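Local coordinates for probable oxidoreductase protein (Rhizobium etli, PDB 4FB5) that is probably a nucleotide-binding oxidoreductase of the GFO/IDH/MocA family, with a Rossmann-type domain joined to a beta-sheet domain, at residues A[354-357]-A[361-364]; A[45-50]-A[348-353]; A[125-130]-A[365-370]; A[330-335]-A[342-347]. All coordinates share one frame; numbering follows the deposited sequence.

In the fold
From the N terminus, residues 45-50 open contact 2 and residues 125-130 open contact 3, both in the Rossmann domain. The chain then builds the large mixed sheet before contact 4 closes a short loop onto the start of helix 344-358; the middle of that helix, 348-353, completes contact 2, and its end folds against 361-364 in contact 1. Residues 365-370, entering helix 367-385, complete contact 3. Contact 4 nests inside the loops of contacts 2 and 3, contact 1 inside that of contact 3 alone, and contacts 2 and 3 cross. Contacts 2 and 3 tie helices 344-358 and 367-385 to the Rossmann domain, while contacts 4 and 1 join the two ends of helix 344-358 to nearby segments.

Contact 1 of 4, residues A[354-357]-A[361-364]; sequences IRAI and PSSI
The flat peptide group of Pro361 offers its carbonyl oxygen to the methylene stem of Arg355, while the flat guanidinium group of that arginine is turned away toward Glu352. Arg355 CD lies 3.3 Å from Pro361 O, and Arg355 CG follows at 3.9 Å from the same oxygen. A bend in the arginine chain (chi3 -100°) leads its planar end elsewhere, and NE forms a salt bridge with Glu352 OE1, one turn back on helix 344-358. Beyond the carbonyl, Ser362 presses its side chain against the helix. Its CB sits alongside the base of the arginine, 3.8 Å from Arg355 CB, and is 3.9 Å from the backbone nitrogen Ala356 N. With chi1 at 73°, Ser362 OG stands between its own backbone N and carbonyl carbon and meets the methyl of the next helical residue, Ala356 CB, at 3.9 Å. The small alanine lets the returning loop come close, its CA 5.6 Å from that of Ser362. Glu352 serves the loop as well: its OE2 accepts a hydrogen bond from Ser363 N. The chemistry is therefore divided: van der Waals contact of methylene and methyl carbons with a carbonyl oxygen and a serine side chain joins the helix end to the loop directly, while the polar fixing comes from one carboxylate, whose negative charge probably holds both the arginine and the loop backbone in place.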
loop_
_atom_site.group_PDB
_atom_site.type_symbol
_atom_site.label_atom_id
_atom_site.label_comp_id
_atom_site.label_asym_id
_atom_site.label_seq_id
_atom_site.Cartn_x
_atom_site.Cartn_y
_atom_site.Cartn_z
ATOM N N ILE A 354 -27.358 24.663 0.118
ATOM C CA ILE A 354 -27.702 25.965 0.584
ATOM C C ILE A 354 -27.169 27.030 -0.367
ATOM O O ILE A 354 -27.849 28.034 -0.617
ATOM C CB ILE A 354 -27.210 26.169 1.996
ATOM C CG1 ILE A 354 -28.029 25.251 2.910
ATOM C CG2 ILE A 354 -27.363 27.634 2.385
ATOM C CD1 ILE A 354 -27.310 24.715 4.054
ATOM N N ARG A 355 -25.981 26.802 -0.920
ATOM C CA ARG A 355 -25.476 27.718 -1.915
ATOM C C ARG A 355 -26.497 27.840 -3.012
ATOM O O ARG A 355 -26.908 28.942 -3.345
ATOM C CB ARG A 355 -24.125 27.305 -2.480
ATOM C CG ARG A 355 -22.971 28.192 -2.005
ATOM C CD ARG A 355 -21.601 27.699 -2.503
ATOM N NE ARG A 355 -20.887 26.958 -1.463
ATOM C CZ ARG A 355 -20.246 27.522 -0.437
ATOM N NH1 ARG A 355 -20.223 28.839 -0.307
ATOM N NH2 ARG A 355 -19.628 26.772 0.471
ATOM N N ALA A 356 -26.908 26.707 -3.574
ATOM C CA ALA A 356 -27.896 26.697 -4.645
ATOM C C ALA A 356 -29.112 27.542 -4.280
ATOM O O ALA A 356 -29.457 28.489 -4.986
ATOM C CB ALA A 356 -28.316 25.271 -4.968
ATOM N N ILE A 357 -29.758 27.193 -3.172
ATOM C CA ILE A 357 -30.935 27.919 -2.710
ATOM C C ILE A 357 -30.797 29.414 -2.976
ATOM O O ILE A 357 -31.789 30.110 -3.196
ATOM C CB ILE A 357 -31.181 27.695 -1.206
ATOM C CG1 ILE A 357 -32.065 26.466 -0.987
ATOM C CG2 ILE A 357 -31.812 28.930 -0.580
ATOM C CD1 ILE A 357 -31.538 25.513 0.063
ATOM N N PRO A 361 -23.071 30.302 -7.144
ATOM C CA PRO A 361 -22.587 29.129 -7.873
ATOM C C PRO A 361 -22.389 28.025 -6.866
ATOM O O PRO A 361 -21.829 28.272 -5.784
ATOM C CB PRO A 361 -21.229 29.584 -8.434
ATOM C CG PRO A 361 -21.186 31.117 -8.226
ATOM C CD PRO A 361 -22.035 31.345 -7.011
ATOM N N SER A 362 -22.882 26.837 -7.203
ATOM C CA SER A 362 -22.687 25.649 -6.368
ATOM C C SER A 362 -22.183 24.443 -7.173
ATOM O O SER A 362 -22.182 24.467 -8.421
ATOM C CB SER A 362 -23.997 25.278 -5.685
ATOM O OG SER A 362 -24.885 24.711 -6.632
ATOM N N SER A 363 -21.767 23.386 -6.469
ATOM C CA SER A 363 -21.460 22.131 -7.160
ATOM C C SER A 363 -22.424 21.061 -6.709
ATOM O O SER A 363 -22.112 20.232 -5.880
ATOM C CB SER A 363 -20.017 21.684 -6.943
ATOM O OG SER A 363 -19.903 20.974 -5.728
ATOM N N ILE A 364 -23.609 21.081 -7.262
ATOM C CA ILE A 364 -24.583 20.146 -6.843
ATOM C C ILE A 364 -25.008 19.359 -8.054
ATOM O O ILE A 364 -24.630 19.689 -9.177
ATOM C CB ILE A 364 -25.735 20.887 -6.195
ATOM C CG1 ILE A 364 -26.217 20.090 -5.022
ATOM C CG2 ILE A 364 -26.875 21.163 -7.172
ATOM C CD1 ILE A 364 -26.438 20.940 -3.873
#

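Contact 2 of 4, residues A[45-50]-A[348-353]; sequences NAVKTV and IECREL
Val47 meets residues 348-353 of helix 344-358 through its two methyl groups, and the contact is mostly apolar. Cys350 SG is the main partner, 3.6 Å from Val47 CG1 and equally 3.6 Å from Val47 CG2, so the fork of the valine is set against the sulfur. The cysteine carries its SG opposite the backbone N (chi1 176°), which brings the atom out beside the helix to face the valine. A second apolar touch lies one residue further on, where Val47 CG1 rests 3.8 Å from Arg351 CB. The same methyl also meets the main chain, 3.6 Å from Arg351 N, which fits the close approach of the two backbones, 6.1 Å between Val47 CA and Arg351 CA. Polar interactions lie to the side of this patch. Arg351 uses only its first carbon against Val47; a bend at chi2 (62°) takes the rest of the chain onward, and NH2 forms a salt bridge with Asp53. On the other segment, Ala46 is the N-cap of the short helix, and its carbonyl O accepts a backbone bond from Val50 N at 3.1 Å. Asn45 O of this chain accepts a hydrogen bond from Asn45 ND2 of the second subunit. Helix 344-358 is thereby bedded on the Rossmann domain: Ala43 and Trp44 of helix 35-44 and Trp122 of strand 120-123 also touch Cys350, while Phe51 of helix 47-51 packs on Arg351.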
loop_
_atom_site.group_PDB
_atom_site.type_symbol
_atom_site.label_atom_id
_atom_site.label_comp_id
_atom_site.label_asym_id
_atom_site.label_seq_id
_atom_site.Cartn_x
_atom_site.Cartn_y
_atom_site.Cartn_z
ATOM N N ASN A 45 -27.748 19.434 11.072
ATOM C CA ASN A 45 -27.357 19.853 12.407
ATOM C C ASN A 45 -25.936 20.393 12.488
ATOM O O ASN A 45 -25.547 20.886 13.539
ATOM C CB ASN A 45 -27.574 18.701 13.392
ATOM C CG ASN A 45 -27.268 19.064 14.824
ATOM O OD1 ASN A 45 -27.877 19.983 15.399
ATOM N ND2 ASN A 45 -26.337 18.316 15.442
ATOM N N ALA A 46 -25.156 20.347 11.404
ATOM C CA ALA A 46 -23.736 20.682 11.549
ATOM C C ALA A 46 -23.171 21.666 10.563
ATOM O O ALA A 46 -22.141 22.266 10.837
ATOM C CB ALA A 46 -22.897 19.427 11.535
ATOM N N VAL A 47 -23.800 21.806 9.407
ATOM C CA VAL A 47 -23.304 22.723 8.393
ATOM C C VAL A 47 -22.792 24.001 8.986
ATOM O O VAL A 47 -21.676 24.438 8.646
ATOM C CB VAL A 47 -24.364 23.207 7.407
ATOM C CG1 VAL A 47 -23.986 22.825 6.009
ATOM C CG2 VAL A 47 -25.779 22.781 7.810
ATOM N N LYS A 48 -23.608 24.622 9.842
ATOM C CA LYS A 48 -23.275 25.956 10.276
ATOM C C LYS A 48 -22.062 25.967 11.133
ATOM O O LYS A 48 -21.166 26.742 10.845
ATOM C CB LYS A 48 -24.426 26.706 10.949
ATOM C CG LYS A 48 -24.218 28.225 10.983
ATOM C CD LYS A 48 -25.105 28.832 12.063
ATOM C CE LYS A 48 -25.316 30.340 11.894
ATOM N NZ LYS A 48 -24.177 31.088 12.535
ATOM N N THR A 49 -22.012 25.136 12.167
ATOM C CA THR A 49 -20.778 25.066 12.981
ATOM C C THR A 49 -19.490 24.767 12.190
ATOM O O THR A 49 -18.462 25.390 12.422
ATOM C CB THR A 49 -20.860 24.076 14.110
ATOM O OG1 THR A 49 -22.085 24.268 14.835
ATOM C CG2 THR A 49 -19.686 24.306 15.035
ATOM N N VAL A 50 -19.551 23.831 11.246
ATOM C CA VAL A 50 -18.431 23.565 10.355
ATOM C C VAL A 50 -18.100 24.750 9.436
ATOM O O VAL A 50 -16.956 25.228 9.413
ATOM C CB VAL A 50 -18.715 22.346 9.461
ATOM C CG1 VAL A 50 -17.526 22.089 8.523
ATOM C CG2 VAL A 50 -18.991 21.162 10.304
ATOM N N ILE A 348 -20.831 18.761 3.473
ATOM C CA ILE A 348 -20.416 19.562 2.328
ATOM C C ILE A 348 -21.556 19.615 1.305
ATOM O O ILE A 348 -21.926 20.682 0.832
ATOM C CB ILE A 348 -19.164 18.953 1.729
ATOM C CG1 ILE A 348 -17.994 19.155 2.689
ATOM C CG2 ILE A 348 -18.866 19.521 0.371
ATOM C CD1 ILE A 348 -16.829 18.193 2.487
ATOM N N GLU A 349 -22.139 18.472 0.969
ATOM C CA GLU A 349 -23.293 18.468 0.056
ATOM C C GLU A 349 -24.452 19.350 0.583
ATOM O O GLU A 349 -25.054 20.086 -0.161
ATOM C CB GLU A 349 -23.772 17.043 -0.177
ATOM C CG GLU A 349 -24.931 16.937 -1.133
ATOM C CD GLU A 349 -25.267 15.499 -1.478
ATOM O OE1 GLU A 349 -26.214 14.985 -0.838
ATOM O OE2 GLU A 349 -24.581 14.896 -2.368
ATOM N N CYS A 350 -24.740 19.262 1.875
ATOM C CA CYS A 350 -25.695 20.129 2.523
ATOM C C CYS A 350 -25.290 21.597 2.316
ATOM O O CYS A 350 -26.096 22.443 1.891
ATOM C CB CYS A 350 -25.778 19.792 4.011
ATOM S SG CYS A 350 -26.878 20.905 4.909
ATOM N N ARG A 351 -24.026 21.891 2.583
ATOM C CA ARG A 351 -23.565 23.231 2.335
ATOM C C ARG A 351 -23.863 23.585 0.880
ATOM O O ARG A 351 -24.515 24.591 0.625
ATOM C CB ARG A 351 -22.096 23.423 2.712
ATOM C CG ARG A 351 -21.550 24.814 2.431
ATOM C CD ARG A 351 -22.278 25.863 3.238
ATOM N NE ARG A 351 -22.072 27.248 2.769
ATOM C CZ ARG A 351 -22.778 27.860 1.805
ATOM N NH1 ARG A 351 -23.742 27.213 1.152
ATOM N NH2 ARG A 351 -22.510 29.125 1.480
ATOM N N GLU A 352 -23.475 22.753 -0.075
ATOM C CA GLU A 352 -23.630 23.179 -1.457
ATOM C C GLU A 352 -25.095 23.354 -1.851
ATOM O O GLU A 352 -25.412 24.059 -2.817
ATOM C CB GLU A 352 -22.909 22.248 -2.420
ATOM C CG GLU A 352 -21.415 22.262 -2.241
ATOM C CD GLU A 352 -20.740 23.561 -2.667
ATOM O OE1 GLU A 352 -20.049 24.172 -1.822
ATOM O OE2 GLU A 352 -20.862 23.945 -3.844
ATOM N N LEU A 353 -25.984 22.710 -1.105
ATOM C CA LEU A 353 -27.397 22.788 -1.396
ATOM C C LEU A 353 -27.891 24.169 -0.994
ATOM O O LEU A 353 -28.741 24.765 -1.680
ATOM C CB LEU A 353 -28.177 21.728 -0.623
ATOM C CG LEU A 353 -29.694 21.914 -0.688
ATOM C CD1 LEU A 353 -30.092 22.121 -2.105
ATOM C CD2 LEU A 353 -30.489 20.751 -0.110
#

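Contact 3 of 4, residues A[125-130]-A[365-370]; sequences KPMAPA and VTFKDG
Met127, present as selenomethionine, points from the Rossmann domain at Phe367 in a Met-aromatic contact. It directly follows Lys125 and Pro126, the latter preceded by a cis peptide bond, which belong to the Glu-Lys-Pro signature of the GFO/IDH/MocA family. The two main side chains cross at a slant. Met127 SE stands above the face of the Phe367 ring, though at a distance, 5.0 Å from the centroid and 24° off the ring normal. A bend at the end of the methionine chain (chi3 93°) swings CE from the selenium toward the CB end of the ring; its modelled position is too close to the ring for its spacing to be trusted. The selenium also meets helical backbone, 3.8 Å from Phe367 O and 3.7 Å from Gly370 C. Met137 and Leu138 of helix 131-143 and Leu150 of strand 148-150 also touch the Phe367 side chain. With an alanine in place of Phe367 the ring is lost, which is likely to deprive the selenium of its aromatic partner and open a gap toward Met137 and Leu150. Met127 is held at its backbone too, its N bonding to Glu374 OE2. At the start of helix 367-385, Thr366 OG1 acts as N-cap, taking a nearly straight bond from Asp369 N at 3.0 Å and 165°, and a weak one from Lys368 N.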
loop_
_atom_site.group_PDB
_atom_site.type_symbol
_atom_site.label_atom_id
_atom_site.label_comp_id
_atom_site.label_asym_id
_atom_site.label_seq_id
_atom_site.Cartn_x
_atom_site.Cartn_y
_atom_site.Cartn_z
ATOM N N LYS A 125 -30.462 9.446 -4.132
ATOM C CA LYS A 125 -30.452 8.791 -5.407
ATOM C C LYS A 125 -31.277 7.506 -5.237
ATOM O O LYS A 125 -31.397 7.009 -4.126
ATOM C CB LYS A 125 -29.004 8.547 -5.813
ATOM C CG LYS A 125 -28.545 7.104 -5.851
ATOM C CD LYS A 125 -28.093 6.505 -4.530
ATOM C CE LYS A 125 -27.633 5.093 -4.812
ATOM N NZ LYS A 125 -28.187 4.145 -3.847
ATOM N N PRO A 126 -31.925 7.013 -6.311
ATOM C CA PRO A 126 -32.006 7.604 -7.621
ATOM C C PRO A 126 -33.243 8.507 -7.653
ATOM O O PRO A 126 -33.811 8.832 -6.588
ATOM C CB PRO A 126 -32.212 6.373 -8.529
ATOM C CG PRO A 126 -32.085 5.152 -7.635
ATOM C CD PRO A 126 -32.605 5.715 -6.348
HETATM N N MSE A 127 -33.633 8.936 -8.849
HETATM C CA MSE A 127 -34.838 9.717 -8.974
HETATM C C MSE A 127 -36.018 8.789 -9.000
HETATM O O MSE A 127 -36.882 8.895 -8.140
HETATM C CB MSE A 127 -34.799 10.584 -10.210
HETATM C CG MSE A 127 -33.815 11.675 -10.054
HETATM SE SE MSE A 127 -33.502 12.601 -11.699
HETATM C CE MSE A 127 -34.827 13.971 -11.378
ATOM N N ALA A 128 -36.046 7.873 -9.970
ATOM C CA ALA A 128 -37.118 6.869 -10.063
ATOM C C ALA A 128 -36.595 5.681 -10.861
ATOM O O ALA A 128 -35.618 5.820 -11.586
ATOM C CB ALA A 128 -38.354 7.458 -10.720
ATOM N N PRO A 129 -37.211 4.499 -10.703
ATOM C CA PRO A 129 -36.670 3.328 -11.425
ATOM C C PRO A 129 -37.071 3.264 -12.893
ATOM O O PRO A 129 -36.546 2.432 -13.644
ATOM C CB PRO A 129 -37.250 2.127 -10.657
ATOM C CG PRO A 129 -38.361 2.689 -9.824
ATOM C CD PRO A 129 -38.081 4.122 -9.574
ATOM N N ALA A 130 -38.000 4.132 -13.278
ATOM C CA ALA A 130 -38.516 4.224 -14.636
ATOM C C ALA A 130 -38.330 5.647 -15.140
ATOM O O ALA A 130 -38.705 6.627 -14.461
ATOM C CB ALA A 130 -39.988 3.852 -14.660
ATOM N N VAL A 365 -25.758 18.297 -7.844
ATOM C CA VAL A 365 -26.313 17.595 -8.983
ATOM C C VAL A 365 -27.807 17.835 -8.969
ATOM O O VAL A 365 -28.471 17.620 -7.946
ATOM C CB VAL A 365 -25.997 16.110 -8.958
ATOM C CG1 VAL A 365 -26.573 15.423 -10.177
ATOM C CG2 VAL A 365 -24.505 15.905 -8.874
ATOM N N THR A 366 -28.305 18.335 -10.094
ATOM C CA THR A 366 -29.680 18.750 -10.210
ATOM C C THR A 366 -30.408 17.656 -10.896
ATOM O O THR A 366 -29.825 16.858 -11.654
ATOM C CB THR A 366 -29.882 19.913 -11.212
ATOM O OG1 THR A 366 -29.517 19.459 -12.531
ATOM C CG2 THR A 366 -29.101 21.138 -10.823
ATOM N N PHE A 367 -31.713 17.707 -10.721
ATOM C CA PHE A 367 -32.599 16.836 -11.419
ATOM C C PHE A 367 -32.358 16.836 -12.895
ATOM O O PHE A 367 -32.615 15.840 -13.560
ATOM C CB PHE A 367 -34.032 17.223 -11.101
ATOM C CG PHE A 367 -34.510 16.713 -9.762
ATOM C CD1 PHE A 367 -35.848 16.386 -9.571
ATOM C CD2 PHE A 367 -33.611 16.550 -8.694
ATOM C CE1 PHE A 367 -36.291 15.924 -8.340
ATOM C CE2 PHE A 367 -34.039 16.102 -7.465
ATOM C CZ PHE A 367 -35.384 15.777 -7.279
ATOM N N LYS A 368 -31.858 17.943 -13.411
ATOM C CA LYS A 368 -31.625 18.006 -14.828
ATOM C C LYS A 368 -30.459 17.092 -15.178
ATOM O O LYS A 368 -30.546 16.301 -16.102
ATOM C CB LYS A 368 -31.348 19.444 -15.285
ATOM C CG LYS A 368 -31.251 19.572 -16.837
ATOM C CD LYS A 368 -30.740 20.944 -17.260
ATOM C CE LYS A 368 -30.723 21.038 -18.786
ATOM N NZ LYS A 368 -29.965 22.254 -19.247
ATOM N N ASP A 369 -29.374 17.188 -14.411
ATOM C CA ASP A 369 -28.208 16.356 -14.638
ATOM C C ASP A 369 -28.377 14.905 -14.159
ATOM O O ASP A 369 -27.855 13.969 -14.796
ATOM C CB ASP A 369 -27.002 17.021 -14.036
ATOM C CG ASP A 369 -26.498 18.184 -14.888
ATOM O OD1 ASP A 369 -26.370 17.992 -16.123
ATOM O OD2 ASP A 369 -26.219 19.271 -14.309
ATOM N N GLY A 370 -29.149 14.722 -13.083
ATOM C CA GLY A 370 -29.454 13.383 -12.601
ATOM C C GLY A 370 -30.273 12.594 -13.599
ATOM O O GLY A 370 -30.039 11.376 -13.824
#

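Contact 4 of 4, residues A[330-335]-A[342-347]; sequences DRFIPA and FNDLKI
Phe332 reaches across to Asp344 and Ile347, one turn apart on the first part of helix 344-358. From CB, its CG is set opposite the carbonyl carbon (chi1 -63°), which sends the ring out from the short helix 329-332 toward the longer one. Along the CD2 side the ring first meets the carboxylate: Phe332 CD2 is 3.9 Å from Asp344 OD1 and 4.1 Å from Asp344 CG. The next carbon, CE2, is shared between the two partners, 3.8 Å from Asp344 OD1 and 3.9 Å from Ile347 CD1. That methyl lies at the ring edge, in its plane, whereas the plane of the carboxylate is turned 50° from the ring. At the tip, Phe332 CZ touches backbone as well as side chain, 3.9 Å from Asp344 O and 4.0 Å from Ile347 CG2. Phe332 and its two partners run past one another in opposite directions. The polar partner of Asp344 lies at the other oxygen: OD2 accepts a hydrogen bond from Gly341 N in the connecting loop. Replacing Phe332 by an alanine would probably leave Ile347 without its aromatic neighbour and open a gap toward Val50 of helix 47-51, which also packs on the ring. The second subunit approaches here as well, its Asn343 ND2 bonding to Phe332 O. A short, weakly bonded helical turn thus meets the N-terminal part of helix 344-358 through one aromatic ring, next to helix 47-51 of the Rossmann domain in this GFO/IDH/MocA-type fold.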
loop_
_atom_site.group_PDB
_atom_site.type_symbol
_atom_site.label_atom_id
_atom_site.label_comp_id
_atom_site.label_asym_id
_atom_site.label_seq_id
_atom_site.Cartn_x
_atom_site.Cartn_y
_atom_site.Cartn_z
ATOM N N ASP A 330 -10.280 22.517 4.865
ATOM C CA ASP A 330 -9.879 23.489 5.889
ATOM C C ASP A 330 -11.019 23.794 6.861
ATOM O O ASP A 330 -10.813 23.989 8.054
ATOM C CB ASP A 330 -9.358 24.787 5.255
ATOM C CG ASP A 330 -10.426 25.520 4.492
ATOM O OD1 ASP A 330 -11.214 24.901 3.765
ATOM O OD2 ASP A 330 -10.481 26.745 4.611
ATOM N N ARG A 331 -12.240 23.804 6.381
ATOM C CA ARG A 331 -13.274 24.032 7.345
ATOM C C ARG A 331 -13.443 22.874 8.382
ATOM O O ARG A 331 -14.005 23.077 9.453
ATOM C CB ARG A 331 -14.577 24.443 6.658
ATOM C CG ARG A 331 -14.426 25.535 5.567
ATOM C CD ARG A 331 -14.121 26.948 6.088
ATOM N NE ARG A 331 -15.144 27.407 7.029
ATOM C CZ ARG A 331 -14.882 27.831 8.266
ATOM N NH1 ARG A 331 -13.623 27.890 8.701
ATOM N NH2 ARG A 331 -15.872 28.204 9.067
ATOM N N PHE A 332 -12.922 21.681 8.103
ATOM C CA PHE A 332 -13.052 20.579 9.073
ATOM C C PHE A 332 -11.885 20.421 10.016
ATOM O O PHE A 332 -12.075 20.105 11.185
ATOM C CB PHE A 332 -13.355 19.235 8.401
ATOM C CG PHE A 332 -14.650 19.212 7.676
ATOM C CD1 PHE A 332 -14.767 19.797 6.417
ATOM C CD2 PHE A 332 -15.760 18.642 8.250
ATOM C CE1 PHE A 332 -15.997 19.809 5.725
ATOM C CE2 PHE A 332 -16.993 18.643 7.594
ATOM C CZ PHE A 332 -17.112 19.219 6.320
ATOM N N ILE A 333 -10.682 20.613 9.509
ATOM C CA ILE A 333 -9.493 20.374 10.314
ATOM C C ILE A 333 -8.331 21.268 9.872
ATOM O O ILE A 333 -8.047 21.410 8.699
ATOM C CB ILE A 333 -9.013 18.914 10.189
ATOM C CG1 ILE A 333 -10.182 17.937 10.045
ATOM C CG2 ILE A 333 -8.076 18.549 11.355
ATOM C CD1 ILE A 333 -9.743 16.555 9.668
ATOM N N PRO A 334 -7.624 21.864 10.812
ATOM C CA PRO A 334 -6.511 22.660 10.285
ATOM C C PRO A 334 -5.170 21.915 10.125
ATOM O O PRO A 334 -4.161 22.566 9.927
ATOM C CB PRO A 334 -6.341 23.722 11.377
ATOM C CG PRO A 334 -6.664 22.921 12.655
ATOM C CD PRO A 334 -7.705 21.909 12.284
ATOM N N ALA A 335 -5.142 20.592 10.266
ATOM C CA ALA A 335 -3.903 19.831 10.057
ATOM C C ALA A 335 -4.047 18.850 8.900
ATOM O O ALA A 335 -5.073 18.191 8.785
ATOM C CB ALA A 335 -3.515 19.099 11.325
ATOM N N PHE A 342 -16.939 9.391 5.853
ATOM C CA PHE A 342 -18.092 9.385 4.951
ATOM C C PHE A 342 -19.161 10.470 5.319
ATOM O O PHE A 342 -19.651 11.165 4.442
ATOM C CB PHE A 342 -18.649 7.975 4.843
ATOM C CG PHE A 342 -19.831 7.827 3.917
ATOM C CD1 PHE A 342 -19.648 7.689 2.551
ATOM C CD2 PHE A 342 -21.102 7.738 4.425
ATOM C CE1 PHE A 342 -20.741 7.515 1.663
ATOM C CE2 PHE A 342 -22.219 7.583 3.594
ATOM C CZ PHE A 342 -22.041 7.463 2.192
ATOM N N ASN A 343 -19.478 10.663 6.586
ATOM C CA ASN A 343 -20.543 11.635 6.934
ATOM C C ASN A 343 -20.138 13.082 6.627
ATOM O O ASN A 343 -20.994 13.926 6.283
ATOM C CB ASN A 343 -21.017 11.510 8.400
ATOM C CG ASN A 343 -21.399 10.080 8.771
ATOM O OD1 ASN A 343 -21.747 9.259 7.915
ATOM N ND2 ASN A 343 -21.310 9.772 10.048
ATOM N N ASP A 344 -18.835 13.358 6.732
ATOM C CA ASP A 344 -18.339 14.666 6.386
ATOM C C ASP A 344 -18.760 15.075 4.953
ATOM O O ASP A 344 -19.022 16.261 4.671
ATOM C CB ASP A 344 -16.839 14.767 6.679
ATOM C CG ASP A 344 -16.518 14.650 8.223
ATOM O OD1 ASP A 344 -17.344 15.146 9.047
ATOM O OD2 ASP A 344 -15.449 14.070 8.612
ATOM N N LEU A 345 -18.898 14.099 4.063
ATOM C CA LEU A 345 -19.290 14.390 2.695
ATOM C C LEU A 345 -20.737 14.832 2.562
ATOM O O LEU A 345 -21.098 15.469 1.584
ATOM C CB LEU A 345 -19.116 13.160 1.825
ATOM C CG LEU A 345 -17.766 12.468 1.812
ATOM C CD1 LEU A 345 -17.953 11.160 1.115
ATOM C CD2 LEU A 345 -16.737 13.307 1.106
ATOM N N LYS A 346 -21.579 14.457 3.516
ATOM C CA LYS A 346 -22.958 14.866 3.463
ATOM C C LYS A 346 -23.095 16.313 3.925
ATOM O O LYS A 346 -23.958 17.027 3.422
ATOM C CB LYS A 346 -23.866 13.959 4.287
ATOM C CG LYS A 346 -25.252 13.726 3.637
ATOM C CD LYS A 346 -25.134 12.892 2.359
ATOM C CE LYS A 346 -26.432 12.787 1.564
ATOM N NZ LYS A 346 -26.383 11.624 0.584
ATOM N N ILE A 347 -22.240 16.741 4.850
ATOM C CA ILE A 347 -22.232 18.110 5.361
ATOM C C ILE A 347 -21.869 19.095 4.237
ATOM O O ILE A 347 -22.514 20.127 4.055
ATOM C CB ILE A 347 -21.202 18.259 6.502
ATOM C CG1 ILE A 347 -21.581 17.412 7.712
ATOM C CG2 ILE A 347 -21.017 19.713 6.876
ATOM C CD1 ILE A 347 -20.526 17.402 8.828
#